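SnoaL-like domain-containing protein (Methylibium petroleiphilum PM1, PDB 3G16) is of unknown function but adopts the cystatin-like fold of the SnoaL-like family, part of the NTF2-like superfamily, which includes enzymes. Local coordinates at residues 6-17 and 75-86; 117-125 and 137-147. All coordinates share one frame; numbering follows the deposited sequence. Where two conformers were deposited one is given.

Interaction 1: residues 6-17 and 75-86; sequences TLSRAAMEKVIR and IDALVIDAETAE
The selenium-labelled side chain of M12 makes the tightest carbon contact here: its CE lies 3.5 Å from I80 CG2, closer than usual van der Waals packing. A bend at chi3 (-80°) turns CE onto that branch, while SE rests against the backbone of A85, 3.8 Å from A85 C, where A85 and E86 form a G1 bulge opposite D81. I80 CD1, on the other branch, meets E13 CB at 3.7 Å. Further along, the I16 and L78 side chains run past one another in opposite senses, CD1 to CD1 3.9 Å. Axes 8.7 Å apart and directions 138° apart put helix 9-17 across segment 75-81 of strand 71-81, outermost in the chain's sheet, the helix-on-sheet layer of the cystatin-like fold. E13 CG touches L78 CD2. In the conformer given, R17 grips E13 OE2 side-on in a salt bridge, NE 2.8 Å away on its anti lone pair and NH2 as second donor, with L78 CD2 over a guanidinium face. Replacing E13 by alanine would probably leave that guanidinium without its anchor and open a gap beside L78. One water donates to L7 O and A82 O, its oxygen 2.8 Å from each. The R9 guanidinium, in the conformer given, has I80 CB over one face and salt-bridges D81 of the second subunit.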
loop_
_atom_site.group_PDB
_atom_site.type_symbol
_atom_site.label_atom_id
_atom_site.label_comp_id
_atom_site.label_asym_id
_atom_site.label_seq_id
_atom_site.Cartn_x
_atom_site.Cartn_y
_atom_site.Cartn_z
ATOM N N THR A 6 16.314 -9.218 14.903
ATOM C CA THR A 6 16.151 -9.203 13.461
ATOM C C THR A 6 15.442 -10.495 13.078
ATOM O O THR A 6 15.981 -11.590 13.272
ATOM C CB THR A 6 17.495 -9.112 12.757
ATOM O OG1 THR A 6 18.059 -7.853 13.085
ATOM C CG2 THR A 6 17.337 -9.216 11.238
ATOM N N LEU A 7 14.236 -10.333 12.580
ATOM C CA LEU A 7 13.486 -11.459 12.040
ATOM C C LEU A 7 14.022 -11.746 10.640
ATOM O O LEU A 7 14.303 -10.802 9.873
ATOM C CB LEU A 7 12.006 -11.146 11.915
ATOM C CG LEU A 7 11.346 -10.790 13.227
ATOM C CD1 LEU A 7 9.859 -10.472 13.017
ATOM C CD2 LEU A 7 11.504 -11.879 14.318
ATOM N N SER A 8 14.164 -13.018 10.286
ATOM C CA SER A 8 14.565 -13.362 8.924
ATOM C C SER A 8 13.464 -13.055 7.934
ATOM O O SER A 8 12.269 -13.008 8.270
ATOM C CB SER A 8 14.925 -14.845 8.824
ATOM O OG SER A 8 13.769 -15.642 8.911
ATOM N N ARG A 9 13.838 -12.865 6.680
ATOM C CA ARG A 9 12.828 -12.638 5.654
ATOM C C ARG A 9 11.926 -13.853 5.547
ATOM O O ARG A 9 10.725 -13.713 5.425
ATOM C CB ARG A 9 13.425 -12.297 4.283
ATOM C CG ARG A 9 14.111 -13.404 3.504
ATOM C CD ARG A 9 14.317 -12.968 2.010
ATOM N NE ARG A 9 14.445 -11.527 2.010
ATOM C CZ ARG A 9 13.672 -10.649 1.385
ATOM N NH1 ARG A 9 12.772 -11.005 0.459
ATOM N NH2 ARG A 9 13.925 -9.385 1.622
ATOM N N ALA A 10 12.498 -15.047 5.604
ATOM C CA ALA A 10 11.726 -16.291 5.530
ATOM C C ALA A 10 10.697 -16.395 6.639
ATOM O O ALA A 10 9.594 -16.872 6.429
ATOM C CB ALA A 10 12.647 -17.510 5.567
ATOM N N ALA A 11 11.086 -16.003 7.848
ATOM C CA ALA A 11 10.157 -16.059 8.977
ATOM C C ALA A 11 8.956 -15.174 8.760
ATOM O O ALA A 11 7.837 -15.529 9.100
ATOM C CB ALA A 11 10.904 -15.676 10.233
HETATM N N MSE A 12 9.186 -13.979 8.263
HETATM C CA MSE A 12 8.083 -13.034 8.009
HETATM C C MSE A 12 7.207 -13.528 6.884
HETATM O O MSE A 12 5.981 -13.500 6.968
HETATM C CB MSE A 12 8.635 -11.630 7.733
HETATM C CG MSE A 12 9.096 -10.962 9.013
HETATM SE SE MSE A 12 9.591 -9.099 8.702
HETATM C CE MSE A 12 11.225 -9.472 8.045
ATOM N N GLU A 13 7.833 -14.067 5.845
ATOM C CA GLU A 13 7.050 -14.594 4.734
ATOM C C GLU A 13 6.165 -15.741 5.194
ATOM O O GLU A 13 5.020 -15.839 4.776
ATOM C CB GLU A 13 7.957 -15.086 3.610
ATOM C CG GLU A 13 7.191 -15.578 2.443
ATOM C CD GLU A 13 8.037 -15.861 1.233
ATOM O OE1 GLU A 13 9.237 -15.484 1.251
ATOM O OE2 GLU A 13 7.497 -16.458 0.263
ATOM N N LYS A 14 6.689 -16.616 6.045
ATOM C CA LYS A 14 5.941 -17.764 6.535
ATOM C C LYS A 14 4.716 -17.333 7.312
ATOM O O LYS A 14 3.626 -17.896 7.123
ATOM C CB LYS A 14 6.835 -18.701 7.359
ATOM C CG LYS A 14 7.795 -19.478 6.475
ATOM C CD LYS A 14 8.886 -20.198 7.258
ATOM C CE LYS A 14 10.022 -20.657 6.360
ATOM N NZ LYS A 14 11.206 -20.922 7.063
ATOM N N VAL A 15 4.861 -16.343 8.204
ATOM C CA VAL A 15 3.691 -15.872 8.929
ATOM C C VAL A 15 2.646 -15.246 8.002
ATOM O O VAL A 15 1.439 -15.514 8.116
ATOM C CB VAL A 15 4.122 -14.852 9.994
ATOM C CG1 VAL A 15 2.926 -14.177 10.678
ATOM C CG2 VAL A 15 5.004 -15.538 11.057
ATOM N N ILE A 16 3.091 -14.442 7.042
ATOM C CA ILE A 16 2.168 -13.807 6.111
ATOM C C ILE A 16 1.414 -14.840 5.276
ATOM O O ILE A 16 0.181 -14.771 5.132
ATOM C CB ILE A 16 2.927 -12.809 5.239
ATOM C CG1 ILE A 16 3.212 -11.544 6.053
ATOM C CG2 ILE A 16 2.121 -12.503 3.935
ATOM C CD1 ILE A 16 4.259 -10.580 5.402
ATOM N N ARG A 17 2.118 -15.837 4.780
ATOM C CA ARG A 17 1.432 -16.799 3.952
ATOM C C ARG A 17 0.463 -17.684 4.803
ATOM O O ARG A 17 -0.611 -18.107 4.324
ATOM C CB ARG A 17 2.423 -17.672 3.187
ATOM C CG ARG A 17 3.227 -16.868 2.147
ATOM C CD ARG A 17 3.956 -17.802 1.151
ATOM N NE ARG A 17 4.747 -17.036 0.198
ATOM C CZ ARG A 17 4.292 -16.431 -0.904
ATOM N NH1 ARG A 17 2.998 -16.474 -1.279
ATOM N NH2 ARG A 17 5.163 -15.775 -1.662
ATOM N N ILE A 75 -2.034 -13.172 -2.783
ATOM C CA ILE A 75 -0.853 -12.353 -2.564
ATOM C C ILE A 75 -0.266 -12.151 -3.944
ATOM O O ILE A 75 0.178 -13.116 -4.576
ATOM C CB ILE A 75 0.165 -13.030 -1.649
ATOM C CG1 ILE A 75 -0.404 -13.231 -0.235
ATOM C CG2 ILE A 75 1.475 -12.251 -1.647
ATOM C CD1 ILE A 75 0.531 -13.992 0.741
ATOM N N ASP A 76 -0.294 -10.921 -4.426
ATOM C CA ASP A 76 0.183 -10.601 -5.760
ATOM C C ASP A 76 1.616 -10.086 -5.795
ATOM O O ASP A 76 2.322 -10.239 -6.797
ATOM C CB ASP A 76 -0.755 -9.583 -6.394
ATOM C CG ASP A 76 -2.197 -10.051 -6.403
ATOM O OD1 ASP A 76 -2.445 -11.282 -6.471
ATOM O OD2 ASP A 76 -3.079 -9.198 -6.371
ATOM N N ALA A 77 2.043 -9.422 -4.734
ATOM C CA ALA A 77 3.435 -8.982 -4.589
ATOM C C ALA A 77 3.724 -8.967 -3.122
ATOM O O ALA A 77 2.841 -8.687 -2.308
ATOM C CB ALA A 77 3.688 -7.582 -5.233
ATOM N N LEU A 78 4.952 -9.254 -2.747
ATOM C CA LEU A 78 5.338 -9.338 -1.351
ATOM C C LEU A 78 6.704 -8.683 -1.184
ATOM O O LEU A 78 7.677 -9.130 -1.802
ATOM C CB LEU A 78 5.341 -10.810 -0.912
ATOM C CG LEU A 78 5.744 -11.105 0.501
ATOM C CD1 LEU A 78 4.954 -10.254 1.544
ATOM C CD2 LEU A 78 5.564 -12.628 0.703
ATOM N N VAL A 79 6.786 -7.624 -0.395
ATOM C CA VAL A 79 7.993 -6.846 -0.182
ATOM C C VAL A 79 8.357 -7.005 1.283
ATOM O O VAL A 79 7.547 -6.710 2.143
ATOM C CB VAL A 79 7.712 -5.352 -0.450
ATOM C CG1 VAL A 79 8.948 -4.495 -0.280
ATOM C CG2 VAL A 79 7.139 -5.160 -1.884
ATOM N N ILE A 80 9.523 -7.562 1.571
ATOM C CA ILE A 80 9.925 -7.854 2.939
ATOM C C ILE A 80 11.213 -7.140 3.309
ATOM O O ILE A 80 12.221 -7.234 2.601
ATOM C CB ILE A 80 10.046 -9.378 3.201
ATOM C CG1 ILE A 80 8.716 -10.072 2.919
ATOM C CG2 ILE A 80 10.547 -9.609 4.661
ATOM C CD1 ILE A 80 8.861 -11.579 2.839
ATOM N N ASP A 81 11.154 -6.411 4.418
ATOM C CA ASP A 81 12.277 -5.570 4.882
ATOM C C ASP A 81 12.794 -6.086 6.241
ATOM O O ASP A 81 12.225 -5.789 7.308
ATOM C CB ASP A 81 11.823 -4.111 4.960
ATOM C CG ASP A 81 12.949 -3.131 5.200
ATOM O OD1 ASP A 81 14.008 -3.503 5.730
ATOM O OD2 ASP A 81 12.758 -1.957 4.859
ATOM N N ALA A 82 13.905 -6.839 6.200
ATOM C CA ALA A 82 14.471 -7.337 7.452
ATOM C C ALA A 82 15.141 -6.246 8.298
ATOM O O ALA A 82 15.381 -6.448 9.470
ATOM C CB ALA A 82 15.436 -8.468 7.190
ATOM N N GLU A 83 15.457 -5.094 7.730
ATOM C CA GLU A 83 16.044 -4.035 8.523
ATOM C C GLU A 83 15.021 -3.448 9.472
ATOM O O GLU A 83 15.345 -3.128 10.594
ATOM C CB GLU A 83 16.587 -2.917 7.620
ATOM C CG GLU A 83 17.243 -1.783 8.361
ATOM C CD GLU A 83 18.491 -2.200 9.133
ATOM O OE1 GLU A 83 19.204 -3.148 8.690
ATOM O OE2 GLU A 83 18.748 -1.554 10.190
ATOM N N THR A 84 13.787 -3.319 9.006
ATOM C CA THR A 84 12.716 -2.689 9.782
ATOM C C THR A 84 11.702 -3.665 10.386
ATOM O O THR A 84 10.821 -3.269 11.125
ATOM C CB THR A 84 11.949 -1.665 8.900
ATOM O OG1 THR A 84 11.358 -2.359 7.811
ATOM C CG2 THR A 84 12.867 -0.550 8.408
ATOM N N ALA A 85 11.807 -4.935 10.011
ATOM C CA ALA A 85 10.842 -5.946 10.429
ATOM C C ALA A 85 9.435 -5.531 9.992
ATOM O O ALA A 85 8.464 -5.555 10.764
ATOM C CB ALA A 85 10.932 -6.253 11.973
ATOM N N GLU A 86 9.344 -5.140 8.726
ATOM C CA GLU A 86 8.086 -4.740 8.135
ATOM C C GLU A 86 7.975 -5.372 6.770
ATOM O O GLU A 86 9.006 -5.771 6.162
ATOM C CB GLU A 86 7.967 -3.215 7.992
ATOM C CG GLU A 86 8.022 -2.468 9.330
ATOM C CD GLU A 86 7.734 -0.955 9.251
ATOM O OE1 GLU A 86 7.643 -0.409 8.132
ATOM O OE2 GLU A 86 7.575 -0.324 10.313
HETATM O O HOH W 1 16.597 -5.724 11.898
HETATM O O HOH W 2 13.606 -8.243 10.676
HETATM O O HOH W 3 15.059 -7.625 3.655
#

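Interaction 2: residues 117-125 and 137-147; sequences IREIRAFYA and LGDFDYAGRGY
E119 and R145 approach from opposite directions and meet end-on, carboxylate and guanidinium planes 35° apart. R145 NH1 reaches E119 OE1 at 2.9 Å on its syn lone pair, fairly straight (N-H...O 157°), and R145 NH2 reaches E119 OE2 at 2.9 Å, also on the syn side. R121 NH1 takes the anti side of that same E119 OE2 at 2.8 Å, completing a salt-bridge network in which two roughly perpendicular guanidinium groups grip one oxygen; their shared anion, helped by E109, probably offsets their like charge. The F140 ring packs over one face of the R145 guanidinium, its CZ 3.6 Å from that plane over the centre, while its CE1 touches R121 CD at 3.6 Å. A bend at chi3 (-59°) turns the R121 guanidinium so that one face meets Y147 OH. The angles to R121 NE and NH2 are too poor for a hydrogen bond; the hydroxyl instead bonds E90 of the second subunit, which also salt-bridges R121 NE. L137 crosses R121 at about a right angle, CD1 to R121 CD 3.7 Å, and its CD2 covers A122 O, a buried carbonyl with no partner in the model. The loop touches strand 116-124 through these side chains; the strand runs between strands 39-42 and 100-111, with Y42 of the former meeting F140 edge-to-face and E109 of the latter binding R121.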
loop_
_atom_site.group_PDB
_atom_site.type_symbol
_atom_site.label_atom_id
_atom_site.label_comp_id
_atom_site.label_asym_id
_atom_site.label_seq_id
_atom_site.Cartn_x
_atom_site.Cartn_y
_atom_site.Cartn_z
ATOM N N ILE A 117 2.611 -10.741 13.580
ATOM C CA ILE A 117 2.127 -9.465 13.057
ATOM C C ILE A 117 1.501 -8.656 14.177
ATOM O O ILE A 117 0.677 -9.182 14.938
ATOM C CB ILE A 117 1.114 -9.698 11.941
ATOM C CG1 ILE A 117 1.788 -10.402 10.752
ATOM C CG2 ILE A 117 0.538 -8.367 11.488
ATOM C CD1 ILE A 117 0.816 -10.958 9.713
ATOM N N ARG A 118 1.851 -7.380 14.252
ATOM C CA ARG A 118 1.251 -6.476 15.260
ATOM C C ARG A 118 0.293 -5.465 14.663
ATOM O O ARG A 118 -0.542 -4.948 15.367
ATOM C CB ARG A 118 2.332 -5.767 16.101
ATOM C CG ARG A 118 3.075 -4.717 15.393
ATOM C CD ARG A 118 4.089 -4.058 16.313
ATOM N NE ARG A 118 4.728 -2.938 15.677
ATOM C CZ ARG A 118 5.798 -2.346 16.160
ATOM N NH1 ARG A 118 6.375 -2.781 17.285
ATOM N NH2 ARG A 118 6.311 -1.317 15.522
ATOM N N GLU A 119 0.403 -5.190 13.377
ATOM C CA GLU A 119 -0.456 -4.188 12.753
ATOM C C GLU A 119 -0.475 -4.368 11.262
ATOM O O GLU A 119 0.549 -4.691 10.663
ATOM C CB GLU A 119 0.092 -2.798 13.068
ATOM C CG GLU A 119 -0.770 -1.647 12.584
ATOM C CD GLU A 119 -0.272 -0.314 13.080
ATOM O OE1 GLU A 119 -0.378 -0.066 14.310
ATOM O OE2 GLU A 119 0.269 0.459 12.281
ATOM N N ILE A 120 -1.643 -4.103 10.662
ATOM C CA ILE A 120 -1.804 -4.092 9.196
ATOM C C ILE A 120 -2.551 -2.809 8.841
ATOM O O ILE A 120 -3.539 -2.464 9.523
ATOM C CB ILE A 120 -2.540 -5.326 8.633
ATOM C CG1 ILE A 120 -1.830 -6.615 9.068
ATOM C CG2 ILE A 120 -2.682 -5.203 7.112
ATOM C CD1 ILE A 120 -2.531 -7.883 8.615
ATOM N N ARG A 121 -2.067 -2.076 7.846
ATOM C CA ARG A 121 -2.715 -0.839 7.354
ATOM C C ARG A 121 -2.994 -1.068 5.881
ATOM O O ARG A 121 -2.052 -1.163 5.100
ATOM C CB ARG A 121 -1.803 0.354 7.585
ATOM C CG ARG A 121 -1.438 0.578 9.049
ATOM C CD ARG A 121 -0.728 1.892 9.280
ATOM N NE ARG A 121 0.510 2.071 8.547
ATOM C CZ ARG A 121 1.680 1.549 8.914
ATOM N NH1 ARG A 121 1.796 0.782 9.984
ATOM N NH2 ARG A 121 2.764 1.818 8.207
ATOM N N ALA A 122 -4.287 -1.112 5.509
ATOM C CA ALA A 122 -4.660 -1.434 4.126
ATOM C C ALA A 122 -5.209 -0.247 3.346
ATOM O O ALA A 122 -5.904 0.622 3.885
ATOM C CB ALA A 122 -5.709 -2.549 4.097
ATOM N N PHE A 123 -4.865 -0.254 2.064
ATOM C CA PHE A 123 -5.178 0.800 1.087
ATOM C C PHE A 123 -5.769 0.123 -0.128
ATOM O O PHE A 123 -5.444 -1.040 -0.406
ATOM C CB PHE A 123 -3.921 1.559 0.707
ATOM C CG PHE A 123 -3.213 2.125 1.911
ATOM C CD1 PHE A 123 -3.532 3.357 2.419
ATOM C CD2 PHE A 123 -2.285 1.372 2.598
ATOM C CE1 PHE A 123 -2.913 3.871 3.566
ATOM C CE2 PHE A 123 -1.653 1.863 3.748
ATOM C CZ PHE A 123 -1.970 3.107 4.209
ATOM N N TYR A 124 -6.587 0.848 -0.876
ATOM C CA TYR A 124 -7.334 0.266 -1.981
ATOM C C TYR A 124 -7.074 0.870 -3.324
ATOM O O TYR A 124 -6.827 2.074 -3.438
ATOM C CB TYR A 124 -8.835 0.434 -1.744
ATOM C CG TYR A 124 -9.454 -0.264 -0.561
ATOM C CD1 TYR A 124 -8.818 -1.317 0.110
ATOM C CD2 TYR A 124 -10.748 0.074 -0.166
ATOM C CE1 TYR A 124 -9.473 -1.995 1.180
ATOM C CE2 TYR A 124 -11.380 -0.591 0.878
ATOM C CZ TYR A 124 -10.731 -1.596 1.535
ATOM O OH TYR A 124 -11.359 -2.285 2.540
ATOM N N ALA A 125 -7.239 0.050 -4.376
ATOM C CA ALA A 125 -7.259 0.558 -5.740
ATOM C C ALA A 125 -8.659 1.084 -6.028
ATOM O O ALA A 125 -9.358 0.599 -6.933
ATOM C CB ALA A 125 -6.902 -0.566 -6.731
ATOM N N LEU A 137 -6.746 6.467 7.043
ATOM C CA LEU A 137 -7.204 5.255 7.706
ATOM C C LEU A 137 -8.114 5.581 8.860
ATOM O O LEU A 137 -7.861 6.476 9.646
ATOM C CB LEU A 137 -6.018 4.495 8.218
ATOM C CG LEU A 137 -5.015 3.987 7.193
ATOM C CD1 LEU A 137 -3.726 3.552 7.902
ATOM C CD2 LEU A 137 -5.628 2.877 6.264
ATOM N N GLY A 138 -9.193 4.801 8.953
ATOM C CA GLY A 138 -10.118 4.930 10.064
ATOM C C GLY A 138 -9.502 4.490 11.382
ATOM O O GLY A 138 -8.846 3.451 11.485
ATOM N N ASP A 139 -9.727 5.291 12.408
ATOM C CA ASP A 139 -9.274 5.003 13.768
ATOM C C ASP A 139 -7.762 5.054 14.018
ATOM O O ASP A 139 -7.309 4.727 15.128
ATOM C CB ASP A 139 -9.839 3.670 14.299
ATOM C CG ASP A 139 -11.351 3.681 14.424
ATOM O OD1 ASP A 139 -11.892 4.455 15.215
ATOM O OD2 ASP A 139 -11.993 2.871 13.725
ATOM N N PHE A 140 -6.997 5.408 13.004
ATOM C CA PHE A 140 -5.530 5.419 13.152
ATOM C C PHE A 140 -5.094 6.725 13.815
ATOM O O PHE A 140 -5.523 7.821 13.382
ATOM C CB PHE A 140 -4.876 5.219 11.800
ATOM C CG PHE A 140 -3.403 5.055 11.878
ATOM C CD1 PHE A 140 -2.875 3.814 12.152
ATOM C CD2 PHE A 140 -2.551 6.124 11.730
ATOM C CE1 PHE A 140 -1.535 3.643 12.278
ATOM C CE2 PHE A 140 -1.197 5.952 11.836
ATOM C CZ PHE A 140 -0.683 4.685 12.141
ATOM N N ASP A 141 -4.285 6.619 14.870
ATOM C CA ASP A 141 -3.867 7.797 15.623
ATOM C C ASP A 141 -2.688 8.475 14.941
ATOM O O ASP A 141 -1.545 8.392 15.376
ATOM C CB ASP A 141 -3.506 7.342 17.034
ATOM C CG ASP A 141 -3.056 8.474 17.927
ATOM O OD1 ASP A 141 -3.338 9.646 17.589
ATOM O OD2 ASP A 141 -2.338 8.118 18.913
ATOM N N TYR A 142 -2.974 9.150 13.841
ATOM C CA TYR A 142 -1.900 9.815 13.113
ATOM C C TYR A 142 -1.057 10.757 13.975
ATOM O O TYR A 142 0.143 10.741 13.900
ATOM C CB TYR A 142 -2.468 10.580 11.905
ATOM C CG TYR A 142 -2.897 9.671 10.770
ATOM C CD1 TYR A 142 -1.940 9.114 9.941
ATOM C CD2 TYR A 142 -4.223 9.293 10.566
ATOM C CE1 TYR A 142 -2.279 8.233 8.920
ATOM C CE2 TYR A 142 -4.559 8.415 9.534
ATOM C CZ TYR A 142 -3.578 7.883 8.734
ATOM O OH TYR A 142 -3.924 7.028 7.713
ATOM N N ALA A 143 -1.742 11.599 14.746
ATOM C CA ALA A 143 -1.036 12.561 15.575
ATOM C C ALA A 143 -0.106 11.873 16.590
ATOM O O ALA A 143 1.087 12.164 16.671
ATOM C CB ALA A 143 -2.040 13.465 16.276
ATOM N N GLY A 144 -0.644 10.886 17.293
ATOM C CA GLY A 144 0.123 10.218 18.327
ATOM C C GLY A 144 1.239 9.343 17.773
ATOM O O GLY A 144 2.239 9.081 18.433
ATOM N N ARG A 145 1.086 8.897 16.534
ATOM C CA ARG A 145 2.079 8.065 15.899
ATOM C C ARG A 145 3.167 8.848 15.174
ATOM O O ARG A 145 4.043 8.262 14.527
ATOM C CB ARG A 145 1.375 7.084 14.936
ATOM C CG ARG A 145 0.629 6.017 15.688
ATOM C CD ARG A 145 1.545 4.921 16.199
ATOM N NE ARG A 145 2.044 4.118 15.083
ATOM C CZ ARG A 145 1.425 3.039 14.582
ATOM N NH1 ARG A 145 0.304 2.601 15.100
ATOM N NH2 ARG A 145 1.949 2.410 13.531
ATOM N N GLY A 146 3.081 10.182 15.234
ATOM C CA GLY A 146 4.146 10.980 14.651
ATOM C C GLY A 146 4.017 11.273 13.172
ATOM O O GLY A 146 4.951 11.766 12.555
ATOM N N TYR A 147 2.856 10.956 12.599
ATOM C CA TYR A 147 2.590 11.269 11.215
ATOM C C TYR A 147 2.183 12.746 11.115
ATOM O O TYR A 147 1.589 13.316 12.028
ATOM C CB TYR A 147 1.407 10.438 10.685
ATOM C CG TYR A 147 1.652 8.970 10.375
ATOM C CD1 TYR A 147 2.136 8.081 11.301
ATOM C CD2 TYR A 147 1.341 8.473 9.120
ATOM C CE1 TYR A 147 2.360 6.776 10.996
ATOM C CE2 TYR A 147 1.532 7.154 8.798
ATOM C CZ TYR A 147 2.035 6.285 9.738
ATOM O OH TYR A 147 2.258 4.951 9.464
#

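Overall arrangement
From the N terminus, residues 6-17 start helix 9-24, and interaction 1 closes when the chain, after helix 55-69, returns as strand 71-81, outermost in the chain's sheet. That loop is complete before interaction 2 opens, so the two follow in series, neither nested nor crossed. Strands 86-95 and 100-111 then lead to strand 116-124, and interaction 2 brings the loop after strand 134-135 back onto it. Both contacts reach the same sheet, one covering its outermost strand with a helix, the other holding the C-terminal region against an inner strand. Their centres are 19 Å apart, yet V15 CG1 touches I117 CG1 at 3.9 Å, and both contacts also meet the second subunit.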